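Local coordinates for C-1-tetrahydrofolate synthase, cytoplasmic, putative (Trypanosoma brucei, PDB 4CJX), which probably acts as the NADP-dependent methylenetetrahydrofolate dehydrogenase and methenyltetrahydrofolate cyclohydrolase of one-carbon metabolism, working as a homodimer, at residues 31-36 with 171-176; 62-67 with 95-100; 185-190 with 202-207; 212-217 with 224-229. All coordinates share one frame; numbering follows the deposited sequence.

Contact 1 of 4, residues 31-36 with 171-176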
loop_
_atom_site.group_PDB
_atom_site.type_symbol
_atom_site.label_atom_id
_atom_site.label_comp_id
_atom_site.label_asym_id
_atom_site.label_seq_id
_atom_site.Cartn_x
_atom_site.Cartn_y
_atom_site.Cartn_z
ATOM N N ARG B 31 -10.604 25.287 8.712
ATOM C CA ARG B 31 -9.850 26.529 8.908
ATOM C C ARG B 31 -9.502 26.738 10.378
ATOM O O ARG B 31 -8.359 27.063 10.706
ATOM C CB ARG B 31 -10.606 27.752 8.364
ATOM C CG ARG B 31 -11.149 27.576 6.942
ATOM C CD ARG B 31 -11.300 28.902 6.208
ATOM N NE ARG B 31 -12.426 28.919 5.257
ATOM C CZ ARG B 31 -12.365 28.618 3.950
ATOM N NH1 ARG B 31 -11.213 28.230 3.366
ATOM N NH2 ARG B 31 -13.473 28.686 3.208
ATOM N N ALA B 32 -10.475 26.529 11.263
ATOM C CA ALA B 32 -10.230 26.573 12.705
ATOM C C ALA B 32 -9.258 25.482 13.167
ATOM O O ALA B 32 -8.456 25.716 14.060
ATOM C CB ALA B 32 -11.540 26.449 13.466
ATOM N N VAL B 33 -9.341 24.286 12.598
ATOM C CA VAL B 33 -8.408 23.221 12.967
ATOM C C VAL B 33 -6.938 23.585 12.564
ATOM O O VAL B 33 -5.985 23.404 13.339
ATOM C CB VAL B 33 -8.834 21.870 12.357
ATOM C CG1 VAL B 33 -7.714 20.830 12.452
ATOM C CG2 VAL B 33 -10.081 21.346 13.056
ATOM N N ALA B 34 -6.793 24.082 11.348
ATOM C CA ALA B 34 -5.516 24.532 10.817
ATOM C C ALA B 34 -4.976 25.681 11.663
ATOM O O ALA B 34 -3.826 25.661 12.057
ATOM C CB ALA B 34 -5.701 24.973 9.371
ATOM N N LYS B 35 -5.846 26.644 11.984
ATOM C CA LYS B 35 -5.500 27.769 12.854
ATOM C C LYS B 35 -4.876 27.295 14.183
ATOM O O LYS B 35 -3.808 27.794 14.585
ATOM C CB LYS B 35 -6.734 28.634 13.129
ATOM C CG LYS B 35 -6.515 30.134 13.100
ATOM N N ALA B 36 -5.526 26.339 14.856
ATOM C CA ALA B 36 -5.041 25.867 16.165
ATOM C C ALA B 36 -3.701 25.149 16.045
ATOM O O ALA B 36 -2.764 25.414 16.807
ATOM C CB ALA B 36 -6.060 24.962 16.846
ATOM N N VAL B 171 -6.898 14.011 6.760
ATOM C CA VAL B 171 -8.103 13.214 6.948
ATOM C C VAL B 171 -8.106 12.600 8.327
ATOM O O VAL B 171 -9.123 12.654 9.048
ATOM C CB VAL B 171 -8.236 12.090 5.901
ATOM C CG1 VAL B 171 -9.306 11.106 6.307
ATOM C CG2 VAL B 171 -8.555 12.670 4.530
ATOM N N MET B 172 -6.969 12.007 8.699
ATOM C CA MET B 172 -6.879 11.339 9.986
ATOM C C MET B 172 -7.017 12.368 11.106
ATOM O O MET B 172 -7.670 12.113 12.121
ATOM C CB MET B 172 -5.561 10.531 10.123
ATOM C CG MET B 172 -5.404 9.366 9.154
ATOM S SD MET B 172 -6.853 8.309 8.989
ATOM C CE MET B 172 -6.807 7.332 10.490
ATOM N N GLU B 173 -6.453 13.555 10.900
ATOM C CA GLU B 173 -6.586 14.633 11.881
ATOM C C GLU B 173 -8.048 15.108 12.027
ATOM O O GLU B 173 -8.498 15.412 13.137
ATOM C CB GLU B 173 -5.665 15.802 11.508
ATOM C CG GLU B 173 -5.800 17.058 12.364
ATOM C CD GLU B 173 -5.324 16.897 13.811
ATOM O OE1 GLU B 173 -4.610 15.926 14.147
ATOM O OE2 GLU B 173 -5.689 17.773 14.620
ATOM N N LEU B 174 -8.773 15.189 10.918
ATOM C CA LEU B 174 -10.171 15.568 10.993
ATOM C C LEU B 174 -11.038 14.486 11.657
ATOM O O LEU B 174 -11.939 14.826 12.406
ATOM C CB LEU B 174 -10.699 15.969 9.617
ATOM C CG LEU B 174 -10.083 17.308 9.179
ATOM C CD1 LEU B 174 -10.462 17.614 7.760
ATOM C CD2 LEU B 174 -10.508 18.462 10.060
ATOM N N LEU B 175 -10.736 13.202 11.417
ATOM C CA LEU B 175 -11.387 12.101 12.175
ATOM C C LEU B 175 -11.106 12.164 13.684
ATOM O O LEU B 175 -11.986 11.938 14.521
ATOM C CB LEU B 175 -11.013 10.732 11.609
ATOM C CG LEU B 175 -11.604 10.460 10.220
ATOM C CD1 LEU B 175 -11.049 9.176 9.614
ATOM C CD2 LEU B 175 -13.124 10.387 10.247
ATOM N N ARG B 176 -9.874 12.496 14.027
ATOM C CA ARG B 176 -9.470 12.681 15.422
ATOM C C ARG B 176 -10.287 13.815 16.081
ATOM O O ARG B 176 -10.761 13.691 17.223
ATOM C CB ARG B 176 -7.983 13.014 15.425
ATOM C CG ARG B 176 -7.305 13.034 16.763
ATOM C CD ARG B 176 -5.938 13.685 16.603
ATOM N NE ARG B 176 -5.157 13.646 17.826
ATOM C CZ ARG B 176 -3.934 14.161 17.950
ATOM N NH1 ARG B 176 -3.342 14.772 16.918
ATOM N NH2 ARG B 176 -3.294 14.068 19.110
#
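Glu-173 touches Val-33 with the aliphatic part of its side chain, and its flat carboxylate turns instead to the guanidinium of Arg-176, one helical turn along the same helix. There OE1 receives NH1 of Arg-176 through its syn lone pair, on the side of OE2, at 3.3 Å. The oxygen lies nearly in the guanidinium plane, 13° out of it, and the N-H points fairly straight at its target (156°). This salt bridge stays within helix 166-178 and forms no bond to helix 30-51.

Across the contact only carbon meets carbon. Val-33 projects toward the other helix and divides its two methyl groups between two neighbours: CG1 lies 4.2 Å from Glu-173 CG, while CG2 comes equally near, 4.2 Å, to Leu-174 CD2. Leu-174 starts off beside the gap; with CG set beside the backbone N (chi1 -70°), it reaches the valine with CD2, the branch folded back beside CA, and not with the extended CD1. The backbones stay well separated, 8.1 Å between the CA atoms of Val-33 and Leu-174. Helix 296-316 fills in beside them, Val-299 packing on Val-33 and Val-296 on Leu-174. Two residues before Val-33, Arg-31 touches the bound inhibitor.

The contact thus joins a helix of the catalytic region to one of the NAD(P)-binding region through three side chains and modest burial, 97 Å². With no hydrogen bond spanning it, cohesion between the two segments probably comes from dispersion and exclusion of water, which impose little directional constraint on the two helices.

Contact 2 of 4, residues 62-67 with 95-100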
loop_
_atom_site.group_PDB
_atom_site.type_symbol
_atom_site.label_atom_id
_atom_site.label_comp_id
_atom_site.label_asym_id
_atom_site.label_seq_id
_atom_site.Cartn_x
_atom_site.Cartn_y
_atom_site.Cartn_z
ATOM N N ILE B 62 8.247 23.747 -5.278
ATOM C CA ILE B 62 8.499 23.865 -6.694
ATOM C C ILE B 62 7.177 23.739 -7.430
ATOM O O ILE B 62 6.462 22.766 -7.266
ATOM C CB ILE B 62 9.429 22.741 -7.181
ATOM C CG1 ILE B 62 10.792 22.807 -6.467
ATOM C CG2 ILE B 62 9.603 22.812 -8.690
ATOM C CD1 ILE B 62 11.690 21.616 -6.749
ATOM N N ILE B 63 6.853 24.738 -8.237
ATOM C CA ILE B 63 5.702 24.676 -9.110
ATOM C C ILE B 63 6.163 24.781 -10.560
ATOM O O ILE B 63 6.992 25.626 -10.901
ATOM C CB ILE B 63 4.659 25.754 -8.740
ATOM C CG1 ILE B 63 3.425 25.655 -9.649
ATOM C CG2 ILE B 63 5.242 27.156 -8.832
ATOM C CD1 ILE B 63 2.271 26.534 -9.201
ATOM N N CYS B 64 5.658 23.877 -11.395
ATOM C CA CYS B 64 5.898 23.906 -12.827
ATOM C C CYS B 64 4.601 24.344 -13.513
ATOM O O CYS B 64 3.533 23.800 -13.230
ATOM C CB CYS B 64 6.301 22.522 -13.340
ATOM S SG CYS B 64 7.831 21.840 -12.658
ATOM N N GLY B 65 4.701 25.325 -14.406
ATOM C CA GLY B 65 3.564 25.802 -15.176
ATOM C C GLY B 65 2.705 26.759 -14.380
ATOM O O GLY B 65 3.109 27.252 -13.327
ATOM N N LYS B 66 1.502 27.002 -14.872
ATOM C CA LYS B 66 0.643 28.053 -14.315
ATOM C C LYS B 66 -0.814 27.628 -14.120
ATOM O O LYS B 66 -1.708 28.465 -14.253
ATOM C CB LYS B 66 0.671 29.305 -15.223
ATOM C CG LYS B 66 2.051 29.839 -15.578
ATOM C CD LYS B 66 2.867 30.262 -14.352
ATOM C CE LYS B 66 4.323 30.540 -14.705
ATOM N NZ LYS B 66 4.421 31.829 -15.459
ATOM N N ARG B 67 -1.066 26.359 -13.802
ATOM C CA ARG B 67 -2.405 25.962 -13.357
ATOM C C ARG B 67 -2.795 26.858 -12.204
ATOM O O ARG B 67 -2.053 26.928 -11.213
ATOM C CB ARG B 67 -2.417 24.538 -12.809
ATOM C CG ARG B 67 -2.498 23.411 -13.808
ATOM C CD ARG B 67 -2.481 22.087 -13.045
ATOM N NE ARG B 67 -3.764 21.862 -12.383
ATOM C CZ ARG B 67 -4.787 21.215 -12.928
ATOM N NH1 ARG B 67 -4.681 20.695 -14.145
ATOM N NH2 ARG B 67 -5.932 21.094 -12.260
ATOM N N ALA B 95 6.111 25.630 -17.949
ATOM C CA ALA B 95 5.436 24.396 -18.356
ATOM C C ALA B 95 6.423 23.526 -19.110
ATOM O O ALA B 95 6.430 22.300 -18.952
ATOM C CB ALA B 95 4.212 24.693 -19.218
ATOM N N ASN B 96 7.264 24.213 -19.878
ATOM C CA ASN B 96 8.364 23.669 -20.688
ATOM C C ASN B 96 9.420 22.838 -20.022
ATOM O O ASN B 96 10.169 22.154 -20.716
ATOM C CB ASN B 96 9.192 24.831 -21.252
ATOM C CG ASN B 96 8.408 25.707 -22.160
ATOM O OD1 ASN B 96 7.466 26.369 -21.737
ATOM N ND2 ASN B 96 8.779 25.719 -23.421
ATOM N N VAL B 97 9.567 22.971 -18.711
ATOM C CA VAL B 97 10.816 22.577 -18.077
ATOM C C VAL B 97 11.311 21.194 -18.549
ATOM O O VAL B 97 10.531 20.262 -18.741
ATOM C CB VAL B 97 10.745 22.706 -16.535
ATOM C CG1 VAL B 97 9.775 21.697 -15.924
ATOM C CG2 VAL B 97 12.142 22.594 -15.928
ATOM N N THR B 98 12.617 21.101 -18.787
ATOM C CA THR B 98 13.238 19.846 -19.194
ATOM C C THR B 98 13.364 18.932 -17.978
ATOM O O THR B 98 13.430 19.404 -16.843
ATOM C CB THR B 98 14.643 20.091 -19.762
ATOM O OG1 THR B 98 15.466 20.677 -18.745
ATOM C CG2 THR B 98 14.589 21.015 -20.969
ATOM N N GLN B 99 13.404 17.627 -18.215
ATOM C CA GLN B 99 13.620 16.685 -17.143
ATOM C C GLN B 99 14.851 17.121 -16.347
ATOM O O GLN B 99 14.798 17.200 -15.114
ATOM C CB GLN B 99 13.809 15.267 -17.695
ATOM C CG GLN B 99 13.762 14.155 -16.649
ATOM C CD GLN B 99 12.359 13.888 -16.123
ATOM O OE1 GLN B 99 11.370 14.017 -16.854
ATOM N NE2 GLN B 99 12.263 13.499 -14.848
ATOM N N GLU B 100 15.936 17.442 -17.062
ATOM C CA GLU B 100 17.218 17.752 -16.429
ATOM C C GLU B 100 17.155 18.986 -15.545
ATOM O O GLU B 100 17.693 18.979 -14.440
ATOM C CB GLU B 100 18.322 17.965 -17.470
ATOM C CG GLU B 100 19.644 18.389 -16.839
ATOM C CD GLU B 100 20.666 18.838 -17.843
ATOM O OE1 GLU B 100 20.272 19.388 -18.896
ATOM O OE2 GLU B 100 21.871 18.658 -17.573
#
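Cys-64 and Val-97 make the apolar part of this contact. SG of Cys-64 rests against the CG1 methyl of Val-97 at 3.8 Å, each side chain leaving its backbone toward the other. The sulfur is swung beside its own backbone N (chi1 -62°), whereas CG1 of Val-97 sits between the backbone N and the carbonyl carbon (chi1 67°), which turns that methyl group to the cysteine. Leu-93, Leu-124 and Pro-125 also touch Cys-64 and complete a small greasy patch around it.

The second interaction is a close backbone approach. Gly-65 CA lies 3.8 Å from Ala-95 N, and the two CA atoms of Gly-65 and Ala-95 are almost as near, 3.9 Å. Gly-65 takes a positive phi of 80°, a conformation that glycine adopts readily, and the chain turns here as it leaves strand 58-64.

Polar bonds do not cross between the segments; they hold each one to its surroundings. Gly-65 is hydrogen-bonded through its backbone to Leu-93, and the carbonyl of Val-97 accepts from His-127 NE2. Thr-98 occupies the N-cap of helix 99-110, its OG1 bonded to Ala-101 N.

Residues 62-67 form the C-terminal end of strand 58-64 and the loop after it, and residues 95-100 follow strand 87-93 and lead into helix 99-110; the contact lies at the C-terminal ends of these two parallel neighbours. Strand 58-64, helix 68-83 and strand 87-93 together form a beta-alpha-beta crossover in the three-stranded parallel sheet of the catalytic domain.

Contact 3 of 4, residues 185-190 with 202-207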
loop_
_atom_site.group_PDB
_atom_site.type_symbol
_atom_site.label_atom_id
_atom_site.label_comp_id
_atom_site.label_asym_id
_atom_site.label_seq_id
_atom_site.Cartn_x
_atom_site.Cartn_y
_atom_site.Cartn_z
ATOM N N LYS B 185 -15.292 -0.554 12.414
ATOM C CA LYS B 185 -16.244 0.178 11.581
ATOM C C LYS B 185 -16.005 -0.096 10.117
ATOM O O LYS B 185 -14.891 -0.473 9.704
ATOM C CB LYS B 185 -16.122 1.680 11.826
ATOM C CG LYS B 185 -16.368 2.080 13.259
ATOM C CD LYS B 185 -17.729 1.585 13.747
ATOM C CE LYS B 185 -18.090 2.251 15.057
ATOM N NZ LYS B 185 -19.493 1.954 15.429
ATOM N N ARG B 186 -17.052 0.084 9.335
ATOM C CA ARG B 186 -16.935 -0.060 7.896
ATOM C C ARG B 186 -16.574 1.292 7.268
ATOM O O ARG B 186 -17.267 2.309 7.488
ATOM C CB ARG B 186 -18.235 -0.600 7.311
ATOM C CG ARG B 186 -18.635 -1.984 7.831
ATOM C CD ARG B 186 -17.855 -3.092 7.129
ATOM N NE ARG B 186 -18.280 -3.238 5.730
ATOM C CZ ARG B 186 -19.411 -3.836 5.365
ATOM N NH1 ARG B 186 -20.220 -4.346 6.280
ATOM N NH2 ARG B 186 -19.733 -3.921 4.085
ATOM N N VAL B 187 -15.493 1.290 6.493
ATOM C CA VAL B 187 -14.954 2.491 5.877
ATOM C C VAL B 187 -14.954 2.328 4.372
ATOM O O VAL B 187 -14.566 1.276 3.883
ATOM C CB VAL B 187 -13.493 2.765 6.302
ATOM C CG1 VAL B 187 -12.900 3.889 5.474
ATOM C CG2 VAL B 187 -13.412 3.132 7.766
ATOM N N VAL B 188 -15.397 3.366 3.644
ATOM C CA VAL B 188 -15.171 3.428 2.201
ATOM C C VAL B 188 -14.293 4.621 1.858
ATOM O O VAL B 188 -14.521 5.745 2.327
ATOM C CB VAL B 188 -16.448 3.475 1.323
ATOM C CG1 VAL B 188 -17.327 4.658 1.641
ATOM C CG2 VAL B 188 -16.074 3.556 -0.149
ATOM N N VAL B 189 -13.282 4.341 1.052
ATOM C CA VAL B 189 -12.408 5.338 0.492
ATOM C C VAL B 189 -12.709 5.321 -1.011
ATOM O O VAL B 189 -12.600 4.272 -1.645
ATOM C CB VAL B 189 -10.924 4.970 0.718
ATOM C CG1 VAL B 189 -10.008 6.010 0.110
ATOM C CG2 VAL B 189 -10.624 4.884 2.195
ATOM N N LEU B 190 -13.106 6.466 -1.562
ATOM C CA LEU B 190 -13.292 6.618 -2.996
ATOM C C LEU B 190 -12.042 7.314 -3.571
ATOM O O LEU B 190 -11.658 8.428 -3.127
ATOM C CB LEU B 190 -14.547 7.432 -3.295
ATOM C CG LEU B 190 -15.870 6.879 -2.717
ATOM C CD1 LEU B 190 -16.133 7.452 -1.333
ATOM C CD2 LEU B 190 -17.081 7.101 -3.646
ATOM N N THR B 202 -4.734 2.691 3.883
ATOM C CA THR B 202 -3.766 2.025 4.743
ATOM C C THR B 202 -3.857 2.489 6.168
ATOM O O THR B 202 -3.814 1.662 7.075
ATOM C CB THR B 202 -2.315 2.250 4.292
ATOM O OG1 THR B 202 -2.148 1.738 2.971
ATOM C CG2 THR B 202 -1.317 1.514 5.262
ATOM N N LEU B 203 -3.961 3.800 6.375
ATOM C CA LEU B 203 -3.982 4.325 7.724
ATOM C C LEU B 203 -5.270 3.952 8.415
ATOM O O LEU B 203 -5.259 3.677 9.613
ATOM C CB LEU B 203 -3.810 5.843 7.733
ATOM C CG LEU B 203 -2.438 6.337 7.258
ATOM C CD1 LEU B 203 -2.473 7.852 7.074
ATOM C CD2 LEU B 203 -1.337 5.919 8.205
ATOM N N LEU B 204 -6.378 3.919 7.657
ATOM C CA LEU B 204 -7.675 3.489 8.216
ATOM C C LEU B 204 -7.683 2.007 8.634
ATOM O O LEU B 204 -8.131 1.670 9.746
ATOM C CB LEU B 204 -8.799 3.819 7.235
ATOM C CG LEU B 204 -8.997 5.338 7.124
ATOM C CD1 LEU B 204 -9.785 5.705 5.887
ATOM C CD2 LEU B 204 -9.692 5.865 8.368
ATOM N N ALA B 205 -7.160 1.133 7.781
ATOM C CA ALA B 205 -7.025 -0.282 8.131
ATOM C C ALA B 205 -6.106 -0.509 9.353
ATOM O O ALA B 205 -6.397 -1.375 10.178
ATOM C CB ALA B 205 -6.535 -1.085 6.918
ATOM N N ASN B 206 -5.014 0.268 9.476
ATOM C CA ASN B 206 -4.164 0.207 10.685
ATOM C C ASN B 206 -4.936 0.495 11.967
ATOM O O ASN B 206 -4.594 -0.038 13.004
ATOM C CB ASN B 206 -2.983 1.174 10.611
ATOM C CG ASN B 206 -1.969 0.798 9.533
ATOM O OD1 ASN B 206 -2.028 -0.269 8.945
ATOM N ND2 ASN B 206 -1.018 1.684 9.294
ATOM N N GLU B 207 -5.971 1.322 11.900
ATOM C CA GLU B 207 -6.870 1.568 13.045
ATOM C C GLU B 207 -7.964 0.490 13.182
ATOM O O GLU B 207 -8.929 0.700 13.923
ATOM C CB GLU B 207 -7.580 2.932 12.930
ATOM C CG GLU B 207 -6.685 4.135 12.780
ATOM C CD GLU B 207 -5.842 4.422 14.002
ATOM O OE1 GLU B 207 -6.288 4.142 15.135
ATOM O OE2 GLU B 207 -4.706 4.916 13.836
#
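Val-187 and Val-189 share nearly the same first torsion, with CG1 anti to the backbone N (chi1 171° in Val-187), yet offer Leu-204 different methyls, CG1 from Val-187 and CG2 from Val-189. Being two residues apart on one strand, they project from the same face of the sheet. Leu-204 answers with CG beside its backbone N (chi1 -68°), which reaches CD1 out to the strand. The arrangement belongs to the beta-alpha-beta unit 186-190, 197-206, 210-214 of the Rossmann-type NAD(P)-binding domain, in which the helix packs over its parallel strands.

The connection between strand 186-190 and helix 197-206 carries Arg-192, Ile-195 and Ala-196, residues seen to bind NADP in this protein. The side chains of Arg-192 and Ala-196 each lie about 7 Å from that of Val-189, so this apolar contact lies close to residues of the NADP site.

All three touching side chains are buried, and no hydrogen bond crosses between the segments. Val-211 of the next strand also packs on Leu-204, whereas Met-172 and Leu-175 of helix 166-178 reach it from outside this unit. Asn-206 is tied by ND2 to the carbonyl of Leu-154.

The leucine spans the two valines with a single methyl group. CD1 of Leu-204 is 3.9 Å from Val-189 CG2 and closer still, 3.6 Å, to CG1 of Val-187, whose side chain it crosses at about a right angle.

Contact 4 of 4, residues 212-217 with 224-229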
loop_
_atom_site.group_PDB
_atom_site.type_symbol
_atom_site.label_atom_id
_atom_site.label_comp_id
_atom_site.label_asym_id
_atom_site.label_seq_id
_atom_site.Cartn_x
_atom_site.Cartn_y
_atom_site.Cartn_z
ATOM N N THR B 212 -13.122 -0.564 2.336
ATOM C CA THR B 212 -13.420 -0.885 0.965
ATOM C C THR B 212 -12.943 0.295 0.138
ATOM O O THR B 212 -13.215 1.422 0.494
ATOM C CB THR B 212 -14.935 -1.029 0.746
ATOM O OG1 THR B 212 -15.435 -2.064 1.582
ATOM C CG2 THR B 212 -15.210 -1.345 -0.661
ATOM N N VAL B 213 -12.269 0.015 -0.964
ATOM C CA VAL B 213 -11.819 1.019 -1.898
ATOM C C VAL B 213 -12.601 0.913 -3.196
ATOM O O VAL B 213 -12.780 -0.177 -3.753
ATOM C CB VAL B 213 -10.338 0.830 -2.255
ATOM C CG1 VAL B 213 -9.938 1.816 -3.346
ATOM C CG2 VAL B 213 -9.483 1.020 -1.010
ATOM N N VAL B 214 -13.009 2.078 -3.675
ATOM C CA VAL B 214 -13.845 2.236 -4.837
ATOM C C VAL B 214 -13.243 3.390 -5.683
ATOM O O VAL B 214 -12.363 4.126 -5.205
ATOM C CB VAL B 214 -15.267 2.511 -4.288
ATOM C CG1 VAL B 214 -15.952 3.674 -4.932
ATOM C CG2 VAL B 214 -16.116 1.246 -4.267
ATOM N N HIS B 215 -13.694 3.516 -6.931
ATOM C CA HIS B 215 -13.209 4.562 -7.859
ATOM C C HIS B 215 -14.334 5.419 -8.404
ATOM O O HIS B 215 -15.489 4.986 -8.392
ATOM C CB HIS B 215 -12.490 3.907 -9.025
ATOM C CG HIS B 215 -11.275 3.153 -8.617
ATOM N ND1 HIS B 215 -10.009 3.700 -8.681
ATOM C CD2 HIS B 215 -11.128 1.919 -8.079
ATOM C CE1 HIS B 215 -9.128 2.817 -8.238
ATOM N NE2 HIS B 215 -9.782 1.738 -7.850
ATOM N N SER B 216 -14.021 6.616 -8.933
ATOM C CA SER B 216 -15.099 7.487 -9.457
ATOM C C SER B 216 -15.936 6.813 -10.533
ATOM O O SER B 216 -17.177 7.004 -10.588
ATOM C CB SER B 216 -14.568 8.835 -9.957
ATOM O OG SER B 216 -13.442 8.658 -10.806
ATOM N N ALA B 217 -15.275 5.987 -11.352
ATOM C CA ALA B 217 -15.944 5.304 -12.444
ATOM C C ALA B 217 -16.339 3.876 -12.109
ATOM O O ALA B 217 -16.758 3.151 -12.978
ATOM C CB ALA B 217 -15.088 5.357 -13.700
ATOM N N ALA B 224 -23.057 2.988 -4.467
ATOM C CA ALA B 224 -24.224 3.281 -3.630
ATOM C C ALA B 224 -24.367 2.249 -2.506
ATOM O O ALA B 224 -24.527 2.593 -1.334
ATOM C CB ALA B 224 -25.466 3.303 -4.485
ATOM N N ASP B 225 -24.315 0.983 -2.890
ATOM C CA ASP B 225 -24.397 -0.107 -1.950
ATOM C C ASP B 225 -23.286 -0.032 -0.879
ATOM O O ASP B 225 -23.530 -0.256 0.292
ATOM C CB ASP B 225 -24.222 -1.397 -2.717
ATOM C CG ASP B 225 -24.502 -2.606 -1.882
ATOM O OD1 ASP B 225 -25.663 -2.741 -1.392
ATOM O OD2 ASP B 225 -23.581 -3.455 -1.746
ATOM N N ILE B 226 -22.072 0.292 -1.309
ATOM C CA ILE B 226 -20.940 0.342 -0.420
ATOM C C ILE B 226 -21.068 1.539 0.530
ATOM O O ILE B 226 -20.914 1.390 1.743
ATOM C CB ILE B 226 -19.621 0.305 -1.236
ATOM C CG1 ILE B 226 -19.430 -1.133 -1.775
ATOM C CG2 ILE B 226 -18.421 0.716 -0.361
ATOM C CD1 ILE B 226 -18.468 -1.254 -2.945
ATOM N N VAL B 227 -21.387 2.715 -0.019
ATOM C CA VAL B 227 -21.535 3.934 0.797
ATOM C C VAL B 227 -22.660 3.727 1.834
ATOM O O VAL B 227 -22.534 4.159 2.980
ATOM C CB VAL B 227 -21.853 5.192 -0.082
ATOM C CG1 VAL B 227 -22.324 6.361 0.760
ATOM C CG2 VAL B 227 -20.652 5.595 -0.924
ATOM N N ARG B 228 -23.748 3.079 1.426
ATOM C CA ARG B 228 -24.901 2.843 2.312
ATOM C C ARG B 228 -24.516 2.035 3.541
ATOM O O ARG B 228 -25.124 2.150 4.616
ATOM C CB ARG B 228 -26.014 2.092 1.577
ATOM C CG ARG B 228 -26.874 2.959 0.680
ATOM C CD ARG B 228 -27.991 2.152 0.026
ATOM N NE ARG B 228 -28.622 2.935 -1.035
ATOM C CZ ARG B 228 -28.736 2.577 -2.312
ATOM N NH1 ARG B 228 -28.299 1.394 -2.743
ATOM N NH2 ARG B 228 -29.313 3.421 -3.166
ATOM N N ALA B 229 -23.505 1.197 3.386
ATOM C CA ALA B 229 -23.101 0.347 4.477
ATOM C C ALA B 229 -21.944 0.951 5.290
ATOM O O ALA B 229 -21.478 0.333 6.249
ATOM C CB ALA B 229 -22.727 -1.024 3.915
#
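Ile-226 lies over Thr-212 and Val-214, the two residues that strand 210-214 turns toward helix 220-228. Its CG2 methyl packs on CG2 of Thr-212 at 3.8 Å. Farther along the side chain, CD1 reaches Val-214 CG2 at 3.7 Å while staying 4.0 Å from Thr-212 CG2. Ile-226 and Val-214 run past each other in opposite directions, and Val-214 has a skewed first torsion (chi1 132°), well away from a staggered position.

Thr-212 has its methyl group anti to the backbone N, facing the isoleucine, which leaves OG1 to a different partner: it is hydrogen-bonded to OG1 of Thr-212 of the second subunit. Thr-210 of that subunit packs on Thr-212, Val-214 and Ile-226, so the dimer interface helps to bury this apolar cluster. Asp-225 adds a salt bridge to Arg-186 of the second subunit.

Strand 210-214 is the outermost of its sheet within the chain, but it pairs antiparallel with a strand of the partner, continuing the sheet through the dimer. Helix 220-228 also packs against strand 186-190, Ile-226 touching Val-188, on the face of the sheet opposite helix 197-206.

Overall arrangement
Contacts 3 and 4 are neighbours in one sheet, their centres 12 Å apart; Val-187 O and Thr-212 N, at 2.8 Å, probably form one of the hydrogen bonds between their strands. Both reach the second subunit. Contact 1 lies 18 Å from contact 3, centre to centre, and touches it directly, Leu-175 CD1 packing on Leu-204 CD2 at 3.8 Å. Contact 2 stands apart in the catalytic domain, its centre 35 Å from those of contacts 3 and 4. The inhibitor lies between: about 10 Å from the side chain of Leu-174 in contact 1 and about 11 Å from that of Cys-64 in contact 2. Contact 4 includes Ser-216 of the NADP site.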